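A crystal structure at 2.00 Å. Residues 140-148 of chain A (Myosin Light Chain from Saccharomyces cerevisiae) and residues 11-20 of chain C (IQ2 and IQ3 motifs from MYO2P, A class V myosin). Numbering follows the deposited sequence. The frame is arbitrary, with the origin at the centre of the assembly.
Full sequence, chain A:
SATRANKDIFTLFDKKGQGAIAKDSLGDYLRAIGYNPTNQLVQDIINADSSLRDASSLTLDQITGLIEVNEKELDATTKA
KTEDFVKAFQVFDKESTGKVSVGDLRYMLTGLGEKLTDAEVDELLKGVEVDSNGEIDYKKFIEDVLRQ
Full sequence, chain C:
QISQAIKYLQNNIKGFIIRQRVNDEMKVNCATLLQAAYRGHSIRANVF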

# COMPACT_ATOMS: atom_id res chain seq x y z
N LYS A 140 -19.29 -15.26 10.14
CA LYS A 140 -18.66 -14.78 8.92
C LYS A 140 -17.48 -13.88 9.29
O LYS A 140 -16.41 -13.95 8.68
CB LYS A 140 -19.65 -13.98 8.07
CG LYS A 140 -19.05 -13.49 6.76
CD LYS A 140 -20.02 -12.63 5.97
CE LYS A 140 -19.46 -12.28 4.60
NZ LYS A 140 -18.20 -11.48 4.67
N PHE A 141 -17.70 -13.04 10.29
CA PHE A 141 -16.68 -12.12 10.78
C PHE A 141 -15.41 -12.91 11.15
O PHE A 141 -14.31 -12.59 10.69
CB PHE A 141 -17.21 -11.37 12.00
CG PHE A 141 -16.17 -10.59 12.74
CD1 PHE A 141 -15.72 -9.37 12.25
CD2 PHE A 141 -15.63 -11.07 13.93
CE1 PHE A 141 -14.74 -8.64 12.93
CE2 PHE A 141 -14.64 -10.36 14.61
CZ PHE A 141 -14.20 -9.14 14.11
N ILE A 142 -15.57 -13.92 11.99
CA ILE A 142 -14.45 -14.75 12.41
C ILE A 142 -13.75 -15.36 11.20
O ILE A 142 -12.52 -15.38 11.13
CB ILE A 142 -14.92 -15.90 13.34
CG1 ILE A 142 -15.49 -15.32 14.63
CG2 ILE A 142 -13.75 -16.82 13.66
CD1 ILE A 142 -16.08 -16.35 15.56
N GLU A 143 -14.53 -15.86 10.24
CA GLU A 143 -13.98 -16.46 9.03
C GLU A 143 -13.11 -15.49 8.25
O GLU A 143 -12.04 -15.85 7.78
CB GLU A 143 -15.11 -16.98 8.14
CG GLU A 143 -15.91 -18.11 8.77
CD GLU A 143 -17.12 -18.50 7.94
OE1 GLU A 143 -17.86 -19.42 8.37
OE2 GLU A 143 -17.34 -17.90 6.86
N ASP A 144 -13.59 -14.25 8.11
CA ASP A 144 -12.83 -13.23 7.38
C ASP A 144 -11.55 -12.89 8.11
O ASP A 144 -10.49 -12.71 7.50
CB ASP A 144 -13.67 -11.96 7.21
CG ASP A 144 -14.86 -12.15 6.29
OD1 ASP A 144 -15.68 -11.22 6.19
OD2 ASP A 144 -14.97 -13.23 5.67
N VAL A 145 -11.64 -12.79 9.43
CA VAL A 145 -10.48 -12.46 10.25
C VAL A 145 -9.40 -13.53 10.11
O VAL A 145 -8.22 -13.22 9.93
CB VAL A 145 -10.87 -12.33 11.74
CG1 VAL A 145 -9.61 -12.23 12.62
CG2 VAL A 145 -11.73 -11.09 11.93
N LEU A 146 -9.81 -14.79 10.19
CA LEU A 146 -8.89 -15.92 10.10
C LEU A 146 -8.48 -16.22 8.66
O LEU A 146 -7.47 -16.89 8.42
CB LEU A 146 -9.54 -17.16 10.73
CG LEU A 146 -9.88 -17.02 12.21
CD1 LEU A 146 -10.51 -18.29 12.74
CD2 LEU A 146 -8.59 -16.69 12.98
N ARG A 147 -9.25 -15.69 7.72
CA ARG A 147 -9.03 -15.88 6.29
C ARG A 147 -7.64 -15.46 5.83
O ARG A 147 -7.27 -14.30 5.90
CB ARG A 147 -10.08 -15.10 5.50
CG ARG A 147 -10.04 -15.31 3.99
CD ARG A 147 -10.67 -16.63 3.58
NE ARG A 147 -12.00 -16.82 4.16
CZ ARG A 147 -13.00 -15.94 4.07
NH1 ARG A 147 -12.82 -14.79 3.44
NH2 ARG A 147 -14.17 -16.21 4.63
N GLN A 148 -6.89 -16.44 5.33
CA GLN A 148 -5.55 -16.21 4.82
C GLN A 148 -4.96 -17.53 4.32
O GLN A 148 -4.68 -17.62 3.11
CB GLN A 148 -4.65 -15.62 5.91
CG GLN A 148 -3.18 -15.63 5.54
CD GLN A 148 -2.29 -15.10 6.64
OE1 GLN A 148 -2.45 -15.44 7.81
NE2 GLN A 148 -1.32 -14.28 6.26
OXT GLN A 148 -4.79 -18.45 5.15
N ASN C 11 -5.52 -11.05 19.02
CA ASN C 11 -4.22 -11.27 18.37
C ASN C 11 -4.44 -11.49 16.87
O ASN C 11 -3.67 -11.02 16.04
CB ASN C 11 -3.50 -12.52 18.90
CG ASN C 11 -3.24 -12.47 20.38
OD1 ASN C 11 -2.90 -11.43 20.94
ND2 ASN C 11 -3.36 -13.63 21.03
N ASN C 12 -5.47 -12.26 16.54
CA ASN C 12 -5.76 -12.53 15.14
C ASN C 12 -6.28 -11.27 14.46
O ASN C 12 -6.02 -11.05 13.28
CB ASN C 12 -6.76 -13.69 15.04
CG ASN C 12 -6.08 -15.04 15.15
OD1 ASN C 12 -5.52 -15.54 14.16
ND2 ASN C 12 -6.07 -15.61 16.35
N ILE C 13 -6.99 -10.44 15.21
CA ILE C 13 -7.50 -9.20 14.66
C ILE C 13 -6.34 -8.25 14.34
O ILE C 13 -6.35 -7.58 13.30
CB ILE C 13 -8.50 -8.55 15.63
CG1 ILE C 13 -9.85 -9.26 15.51
CG2 ILE C 13 -8.64 -7.06 15.34
CD1 ILE C 13 -10.88 -8.85 16.53
N LYS C 14 -5.34 -8.20 15.21
CA LYS C 14 -4.18 -7.35 14.94
C LYS C 14 -3.46 -7.82 13.67
O LYS C 14 -3.02 -7.01 12.87
CB LYS C 14 -3.21 -7.39 16.13
CG LYS C 14 -3.71 -6.58 17.32
CD LYS C 14 -2.93 -6.93 18.58
CE LYS C 14 -1.98 -5.82 18.98
NZ LYS C 14 -2.71 -4.58 19.36
N GLY C 15 -3.36 -9.14 13.49
CA GLY C 15 -2.72 -9.66 12.29
C GLY C 15 -3.54 -9.27 11.08
O GLY C 15 -3.00 -8.86 10.05
N PHE C 16 -4.86 -9.41 11.19
CA PHE C 16 -5.77 -9.05 10.11
C PHE C 16 -5.65 -7.58 9.71
O PHE C 16 -5.61 -7.25 8.52
CB PHE C 16 -7.21 -9.35 10.53
CG PHE C 16 -8.24 -8.96 9.50
CD1 PHE C 16 -8.54 -9.81 8.44
CD2 PHE C 16 -8.90 -7.73 9.58
CE1 PHE C 16 -9.49 -9.45 7.47
CE2 PHE C 16 -9.84 -7.36 8.61
CZ PHE C 16 -10.13 -8.22 7.56
N ILE C 17 -5.59 -6.70 10.70
CA ILE C 17 -5.49 -5.26 10.46
C ILE C 17 -4.22 -4.88 9.72
O ILE C 17 -4.26 -4.12 8.76
CB ILE C 17 -5.55 -4.48 11.78
CG1 ILE C 17 -6.95 -4.59 12.39
CG2 ILE C 17 -5.15 -3.03 11.55
CD1 ILE C 17 -7.07 -3.97 13.77
N ILE C 18 -3.09 -5.42 10.16
CA ILE C 18 -1.83 -5.10 9.52
C ILE C 18 -1.82 -5.57 8.08
O ILE C 18 -1.43 -4.82 7.18
CB ILE C 18 -0.63 -5.73 10.26
CG1 ILE C 18 -0.54 -5.16 11.68
CG2 ILE C 18 0.66 -5.46 9.49
CD1 ILE C 18 -0.40 -3.62 11.73
N ARG C 19 -2.26 -6.80 7.85
CA ARG C 19 -2.28 -7.35 6.51
C ARG C 19 -3.21 -6.55 5.59
O ARG C 19 -2.92 -6.35 4.41
CB ARG C 19 -2.68 -8.83 6.56
CG ARG C 19 -1.62 -9.69 7.28
CD ARG C 19 -1.90 -11.18 7.17
NE ARG C 19 -2.96 -11.66 8.06
CZ ARG C 19 -2.77 -12.03 9.33
NH1 ARG C 19 -1.56 -11.99 9.87
NH2 ARG C 19 -3.80 -12.48 10.05
N GLN C 20 -4.33 -6.07 6.15
CA GLN C 20 -5.27 -5.27 5.37
C GLN C 20 -4.59 -3.94 5.04
O GLN C 20 -4.65 -3.45 3.91
CB GLN C 20 -6.54 -5.03 6.18
CG GLN C 20 -7.52 -4.04 5.57
CD GLN C 20 -8.81 -3.93 6.37
OE1 GLN C 20 -9.71 -4.76 6.23
NE2 GLN C 20 -8.89 -2.93 7.24
O HOH W 1 -6.14 -13.17 8.38
O HOH W 2 -5.94 -14.37 11.60
O HOH W 3 -5.38 -11.49 6.53

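This is a small helix-to-helix contact in which a few apolar side chains pack directly, while the polar groups beside them are joined through water, with no direct hydrogen bond between the two stretches. The helices cross at 61°, their axes 9.5 Å apart at closest approach, and bury 390 Å² counting both sides.

Val A145 lies at the centre. Its CA to CB bond points sideways, yet with chi1 in the t well CG1 reaches the IQ helix, lying 4.2 Å from Ile C13 CG1 and 4.3 Å from Phe C16 CB. A compact, branched residue suits this place, since it fills the space between neighbouring turns while the backbones remain close: the CA atoms of Val A145 and Phe C16 are 5.8 Å apart. One turn earlier, Phe A141 extends its ring so that CZ meets Ile C13 CD1 at 4.1 Å, near the plane of the ring. Phe C16 points toward the light chain, and its CE1 comes within 3.4 Å of Asp A144 O, so the ring lies against the backbone near the end of the helix.

Here the chain stops before a further helical turn could supply an amide partner for Val A145 O, and water approaches it instead. Water 1 is hydrogen-bonded to Val A145 O (2.6 Å) and accepts from Arg C19 NH2 (3.0 Å). Water 2 lies within hydrogen-bonding distance of Val A145 O (3.1 Å) and Asn C12 OD1 (2.8 Å). The long, multiply donating arginine suits this edge: its NE also gives a hydrogen to water 3 at 2.9 Å. Gly C15 leaves room for it, because a CB there would sit 2.8 Å from Arg C19 NH1. The CA-to-CB bond of Asp A144 points sideways, and its carboxylate OD1 forms a salt bridge with Lys A140 NZ at 3.0 Å.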